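Local coordinates for EDTA monooxygenase (PDB 5DQP) that oxidises EDTA as a monooxygenase of the luciferase-like family that probably uses reduced FMN, and interacts physically with a partner flavin reductase, at the interface of chains A and B. Numbering follows the deposited sequence. Chains: chain A/B, EDTA monooxygenase.

The three contacts lie along one two-fold interface. By the centres of their C-alpha atoms, contacts 1 and 2 are about 16 Å apart, 1 and 3 about 23 Å, and 2 and 3 about 27 Å. Contacts 1 and 2 share helices 75-85 and 102-115 and the Phe73 loop, with the chains exchanged. Helix 35-47 joins in contact 1 and the Asn199-Val200 loop in contact 2. Contact 3 joins the end of helix 130-135 to strand 193-194. A helix-packed centre, apolar in contact 1 and more polar in contact 2, and a distant loop contact would fit a stable dimer, which the structure alone does not prove.

Contact 1: the interface of chains A and B. Residues chain A 35, 73, 77-78, 81; chain B 80, 111-112, 115.
B:Leu115 packs its CD2 methyl over one face of the A:Phe73 ring. CD2 sits 3.5 Å from A:Phe73 CZ, displaced toward the rim. This is a CH-pi contact, and the two side chains cross obliquely. B:Leu115 CG is anti to its own carbonyl carbon (chi1 -81°), which brings CG and its methyls to the ring. CD2 goes mainly to the ring, while CD1 packs on A:Leu78, 3.7 Å from its CD1. A:Leu35 CB and CD1 meet CD2 of B:Leu115, the side chains crossing at about a right angle. The rim of A:Phe73 is met in its plane by B:Ser111 OG, 3.6 Å from CD1. Beside it A:Val77 CG1 rests against the backbone of B:Val112, 3.7 Å from CA. This side of the contact is tight and mostly apolar. No direct polar bond crosses the patch. On the wetter side, water 1 bridges instead, 2.9 Å from A:Leu35 N and 2.9 Å from B:Leu115 O. The N-H of A:Leu35 points almost straight at it (175°). A:Ala81 CA lies 3.6 Å from B:Ala80 O, an approach that the small side chains probably allow. In the fold, B:Leu115 ends helix 102-115. It enters between the start of helix 35-47, helix 75-85 and the A:Phe73 loop.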
# COMPACT_ATOMS: atom_id res chain seq x y z
N LEU A 35 -11.53 1.44 -8.11
CA LEU A 35 -11.12 0.12 -7.64
C LEU A 35 -11.82 -1.00 -8.42
O LEU A 35 -11.20 -2.03 -8.74
CB LEU A 35 -11.41 -0.01 -6.14
CG LEU A 35 -11.15 -1.38 -5.51
CD1 LEU A 35 -9.65 -1.80 -5.68
CD2 LEU A 35 -11.61 -1.36 -4.03
N PHE A 73 -1.99 4.61 -9.28
CA PHE A 73 -2.03 4.35 -7.84
C PHE A 73 -0.74 3.71 -7.36
O PHE A 73 -0.08 2.97 -8.10
CB PHE A 73 -3.14 3.38 -7.44
CG PHE A 73 -4.50 3.88 -7.65
CD1 PHE A 73 -5.04 4.85 -6.82
CD2 PHE A 73 -5.29 3.34 -8.66
CE1 PHE A 73 -6.33 5.31 -7.00
CE2 PHE A 73 -6.57 3.78 -8.85
CZ PHE A 73 -7.10 4.78 -8.02
N VAL A 77 -0.69 -0.31 -2.12
CA VAL A 77 -2.06 0.04 -1.72
C VAL A 77 -3.09 -0.65 -2.61
O VAL A 77 -4.03 -1.30 -2.13
CB VAL A 77 -2.23 1.57 -1.74
CG1 VAL A 77 -3.69 2.01 -1.70
CG2 VAL A 77 -1.42 2.20 -0.62
N LEU A 78 -2.92 -0.54 -3.94
CA LEU A 78 -3.84 -1.21 -4.86
C LEU A 78 -3.86 -2.72 -4.62
O LEU A 78 -4.94 -3.33 -4.55
CB LEU A 78 -3.46 -0.87 -6.32
CG LEU A 78 -4.40 -1.24 -7.46
CD1 LEU A 78 -5.85 -0.90 -7.13
CD2 LEU A 78 -3.95 -0.58 -8.80
N ALA A 81 -5.98 -3.57 -1.61
CA ALA A 81 -7.43 -3.44 -1.79
C ALA A 81 -7.97 -4.55 -2.68
O ALA A 81 -8.99 -5.18 -2.36
CB ALA A 81 -7.78 -2.08 -2.39
N ALA B 80 -6.26 -0.23 3.46
CA ALA B 80 -6.61 -0.53 2.08
C ALA B 80 -7.37 -1.86 2.00
O ALA B 80 -8.39 -1.96 1.31
CB ALA B 80 -5.35 -0.55 1.23
N SER B 111 -3.84 7.49 -2.73
CA SER B 111 -4.26 6.26 -3.39
C SER B 111 -5.32 5.54 -2.56
O SER B 111 -6.40 5.22 -3.06
CB SER B 111 -3.07 5.34 -3.63
OG SER B 111 -2.25 5.81 -4.68
N VAL B 112 -5.04 5.31 -1.28
CA VAL B 112 -6.03 4.55 -0.51
C VAL B 112 -7.30 5.36 -0.34
O VAL B 112 -8.41 4.81 -0.29
CB VAL B 112 -5.45 4.09 0.84
CG1 VAL B 112 -5.20 5.28 1.75
CG2 VAL B 112 -6.42 3.06 1.49
N LEU B 115 -9.04 5.11 -3.90
CA LEU B 115 -9.51 3.74 -4.11
C LEU B 115 -10.74 3.40 -3.26
O LEU B 115 -11.59 2.61 -3.69
CB LEU B 115 -8.40 2.73 -3.80
CG LEU B 115 -7.38 2.50 -4.91
CD1 LEU B 115 -6.24 1.56 -4.42
CD2 LEU B 115 -8.12 1.96 -6.17
O HOH W 1 -12.72 3.38 -6.27

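Contact 2: the interface of chains A and B. Residues chain A 107-108, 111, 115, 199-200; chain B 71-75, 77.
A:Ser111 OG is held by two backbone groups. It accepts a hydrogen bond from B:Asp74 N at 3.1 Å, nearly straight (167°), and donates one to A:Arg107 O in its own helix. The B:Asp74 carboxylate turns toward A:Gln108, its CG anti to the backbone N (chi1 177°). A:Gln108 NE2 reaches B:Asp74 OD2 at 3.2 Å from above the carboxylate plane, with the two flat groups almost perpendicular. The other oxygen, B:Asp74 OD1, uses its anti lone pair to accept from B:Val77 N, which fixes the carboxylate. The A:Arg107 guanidinium lies with one face over B:Asp74 CA. Its NH2 stays 4.1 Å from B:Asp74 OD2, so any charge attraction would act without a salt bridge. At the guanidinium edge, water 2 binds NE and NH1. The same water lies 2.8 Å from B:Tyr71 O and also meets A:Asn199 O. On the apolar side, A:Leu115 CG makes a CH-pi contact over one face of the B:Phe73 ring, 3.4 Å from CE1. An alanine in place of B:Phe73 would probably open a gap beside A:Leu115 and A:Ser111 and leave the leucine, still against B:Val77, less firmly held. In the fold, helix 102-115 of chain A lies against the loop leading into helix 75-85 of chain B.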
# COMPACT_ATOMS: atom_id res chain seq x y z
N ARG A 107 8.23 -3.85 5.76
CA ARG A 107 7.03 -3.94 6.58
C ARG A 107 5.76 -3.88 5.73
O ARG A 107 4.78 -4.57 6.03
CB ARG A 107 7.09 -2.80 7.59
CG ARG A 107 5.78 -2.34 8.07
CD ARG A 107 5.95 -1.24 9.08
NE ARG A 107 4.98 -1.44 10.14
CZ ARG A 107 4.36 -0.46 10.78
NH1 ARG A 107 3.50 -0.76 11.73
NH2 ARG A 107 4.60 0.81 10.46
N GLN A 108 5.76 -3.09 4.66
CA GLN A 108 4.56 -2.97 3.85
C GLN A 108 4.37 -4.18 2.94
O GLN A 108 3.26 -4.70 2.82
CB GLN A 108 4.62 -1.66 3.05
CG GLN A 108 4.37 -0.44 3.92
CD GLN A 108 4.28 0.83 3.09
OE1 GLN A 108 4.80 0.89 1.98
NE2 GLN A 108 3.62 1.86 3.63
N SER A 111 3.38 -6.99 5.34
CA SER A 111 2.00 -6.84 5.79
C SER A 111 1.04 -7.31 4.72
O SER A 111 0.07 -8.01 5.02
CB SER A 111 1.68 -5.38 6.14
OG SER A 111 2.53 -4.85 7.13
N LEU A 115 -1.41 -10.35 5.28
CA LEU A 115 -2.83 -10.04 5.28
C LEU A 115 -3.57 -10.76 4.17
O LEU A 115 -4.76 -11.08 4.33
CB LEU A 115 -3.07 -8.54 5.14
CG LEU A 115 -3.03 -7.73 6.43
CD1 LEU A 115 -3.02 -6.28 6.01
CD2 LEU A 115 -4.24 -8.06 7.36
N ASN A 199 8.34 -5.34 12.78
CA ASN A 199 7.10 -5.57 13.52
C ASN A 199 6.02 -6.27 12.68
O ASN A 199 4.83 -6.04 12.88
CB ASN A 199 6.59 -4.26 14.10
CG ASN A 199 6.21 -3.24 13.04
OD1 ASN A 199 6.56 -3.38 11.87
ND2 ASN A 199 5.51 -2.21 13.46
N VAL A 200 6.41 -7.14 11.76
CA VAL A 200 5.49 -8.01 11.05
C VAL A 200 6.15 -9.37 11.07
O VAL A 200 7.33 -9.47 10.70
CB VAL A 200 5.23 -7.55 9.60
CG1 VAL A 200 4.26 -8.53 8.90
CG2 VAL A 200 4.69 -6.12 9.55
N TYR B 71 0.96 -2.86 16.86
CA TYR B 71 1.08 -2.48 15.46
C TYR B 71 1.49 -3.68 14.61
O TYR B 71 2.59 -3.70 14.03
CB TYR B 71 2.09 -1.34 15.32
CG TYR B 71 2.03 -0.37 16.48
CD1 TYR B 71 0.90 0.41 16.69
CD2 TYR B 71 3.11 -0.20 17.35
CE1 TYR B 71 0.84 1.32 17.75
CE2 TYR B 71 3.05 0.71 18.41
CZ TYR B 71 1.91 1.47 18.59
OH TYR B 71 1.83 2.38 19.63
N PRO B 72 0.63 -4.70 14.49
CA PRO B 72 1.02 -5.90 13.74
C PRO B 72 1.12 -5.70 12.24
O PRO B 72 1.72 -6.55 11.57
CB PRO B 72 -0.11 -6.89 14.05
CG PRO B 72 -1.30 -6.02 14.35
CD PRO B 72 -0.75 -4.80 15.03
N PHE B 73 0.51 -4.64 11.70
CA PHE B 73 0.50 -4.36 10.27
C PHE B 73 0.70 -2.88 10.01
O PHE B 73 0.23 -2.03 10.76
CB PHE B 73 -0.82 -4.77 9.61
CG PHE B 73 -1.07 -6.24 9.59
CD1 PHE B 73 -0.33 -7.06 8.78
CD2 PHE B 73 -2.08 -6.79 10.37
CE1 PHE B 73 -0.57 -8.42 8.73
CE2 PHE B 73 -2.32 -8.16 10.33
CZ PHE B 73 -1.57 -8.96 9.50
N ASP B 74 1.38 -2.58 8.91
CA ASP B 74 1.39 -1.21 8.40
C ASP B 74 -0.05 -0.75 8.19
O ASP B 74 -0.81 -1.45 7.51
CB ASP B 74 2.17 -1.15 7.09
CG ASP B 74 2.15 0.23 6.49
OD1 ASP B 74 1.15 0.58 5.82
OD2 ASP B 74 3.15 0.94 6.67
N PRO B 75 -0.47 0.38 8.77
CA PRO B 75 -1.90 0.73 8.77
C PRO B 75 -2.44 1.17 7.41
O PRO B 75 -3.64 1.05 7.17
CB PRO B 75 -1.99 1.87 9.80
CG PRO B 75 -0.63 2.48 9.80
CD PRO B 75 0.30 1.31 9.64
N VAL B 77 -1.62 -0.26 4.48
CA VAL B 77 -1.95 -1.56 3.89
C VAL B 77 -3.22 -2.13 4.52
O VAL B 77 -4.15 -2.55 3.83
CB VAL B 77 -0.76 -2.52 4.03
CG1 VAL B 77 -1.16 -3.97 3.71
CG2 VAL B 77 0.40 -2.04 3.10
O HOH W 2 3.33 -3.68 11.37

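Contact 3: the interface of chains A and B. Residues chain A 134-137; chain B 193-196.
A:Gly137, A:Asn135 and B:Lys193 bury the most surface here. A:Asn135 bonds through its side-chain amide oxygen to the backbone of B:Gly196. A:Asn135 OD1 accepts from B:Gly196 N at 2.8 Å, with a bent N-H (127°) and the donor tilted from the carbonyl plane. CG of A:Asn135 is anti to its own carbonyl carbon (chi1 -68°), which carries the amide toward chain B. The backbone oxygen of the same residue is flanked by both methyls of B:Val194. CG1 and CG2 of B:Val194 each lie 3.5 Å from A:Asn135 O, so the valine straddles it. A:Gly137 meets B:Lys193. The glycine has a left-handed backbone conformation. Its CA lies against the start of the lysine side chain, 3.8 Å from B:Lys193 CB. B:Lys193 O also faces A:Gly137, but the glycine N-H points away and makes no hydrogen bond to it. That approach is modelled too close to be relied on. One residue before A:Asn135, A:Ala134 O accepts from B:Ala195 N at 3.0 Å, with the donor above the carbonyl plane. The methyls of these two alanines also touch, with CB of A:Ala134 3.9 Å from CB of B:Ala195. The site clips the end of helix 130-135 in chain A to strand 193-194 and the following loop in chain B. If this pair is the biological dimer, it would add a directional link through backbone atoms and the A:Asn135 side chain, away from the helix-packed centre.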
# COMPACT_ATOMS: atom_id res chain seq x y z
N ALA A 134 13.73 13.31 -8.91
CA ALA A 134 13.43 14.69 -8.53
C ALA A 134 12.27 14.79 -7.54
O ALA A 134 12.14 15.80 -6.83
CB ALA A 134 13.11 15.53 -9.77
N ASN A 135 11.40 13.78 -7.50
CA ASN A 135 10.33 13.74 -6.51
C ASN A 135 10.85 13.36 -5.14
O ASN A 135 10.12 13.52 -4.15
CB ASN A 135 9.23 12.76 -6.98
CG ASN A 135 8.50 13.29 -8.18
OD1 ASN A 135 8.43 14.50 -8.35
ND2 ASN A 135 7.95 12.41 -9.01
N TYR A 136 12.10 12.90 -5.05
CA TYR A 136 12.77 12.61 -3.79
C TYR A 136 13.98 13.49 -3.55
O TYR A 136 14.83 13.15 -2.74
CB TYR A 136 13.16 11.13 -3.73
CG TYR A 136 11.91 10.27 -3.76
CD1 TYR A 136 11.25 9.96 -2.60
CD2 TYR A 136 11.37 9.84 -4.97
CE1 TYR A 136 10.10 9.22 -2.61
CE2 TYR A 136 10.20 9.09 -5.00
CZ TYR A 136 9.57 8.78 -3.81
OH TYR A 136 8.42 8.04 -3.78
N GLY A 137 14.08 14.61 -4.27
CA GLY A 137 15.15 15.54 -4.02
C GLY A 137 16.52 15.04 -4.38
O GLY A 137 17.51 15.46 -3.77
N LYS B 193 13.40 18.39 -0.74
CA LYS B 193 13.40 18.97 -2.07
C LYS B 193 12.50 18.04 -2.90
O LYS B 193 12.84 16.87 -3.09
CB LYS B 193 14.84 19.03 -2.62
CG LYS B 193 15.06 19.82 -3.89
CD LYS B 193 16.56 19.82 -4.26
CE LYS B 193 16.80 20.09 -5.77
NZ LYS B 193 18.19 19.74 -6.21
N VAL B 194 11.36 18.54 -3.36
CA VAL B 194 10.41 17.69 -4.07
C VAL B 194 9.87 18.45 -5.27
O VAL B 194 9.33 19.55 -5.12
CB VAL B 194 9.26 17.21 -3.18
CG1 VAL B 194 8.28 16.45 -3.99
CG2 VAL B 194 9.78 16.34 -2.04
N ALA B 195 9.97 17.84 -6.45
CA ALA B 195 9.49 18.54 -7.63
C ALA B 195 8.00 18.33 -7.83
O ALA B 195 7.27 19.29 -8.07
CB ALA B 195 10.28 18.07 -8.86
N GLY B 196 7.53 17.08 -7.76
CA GLY B 196 6.16 16.77 -8.14
C GLY B 196 6.13 16.87 -9.64
O GLY B 196 7.16 17.04 -10.25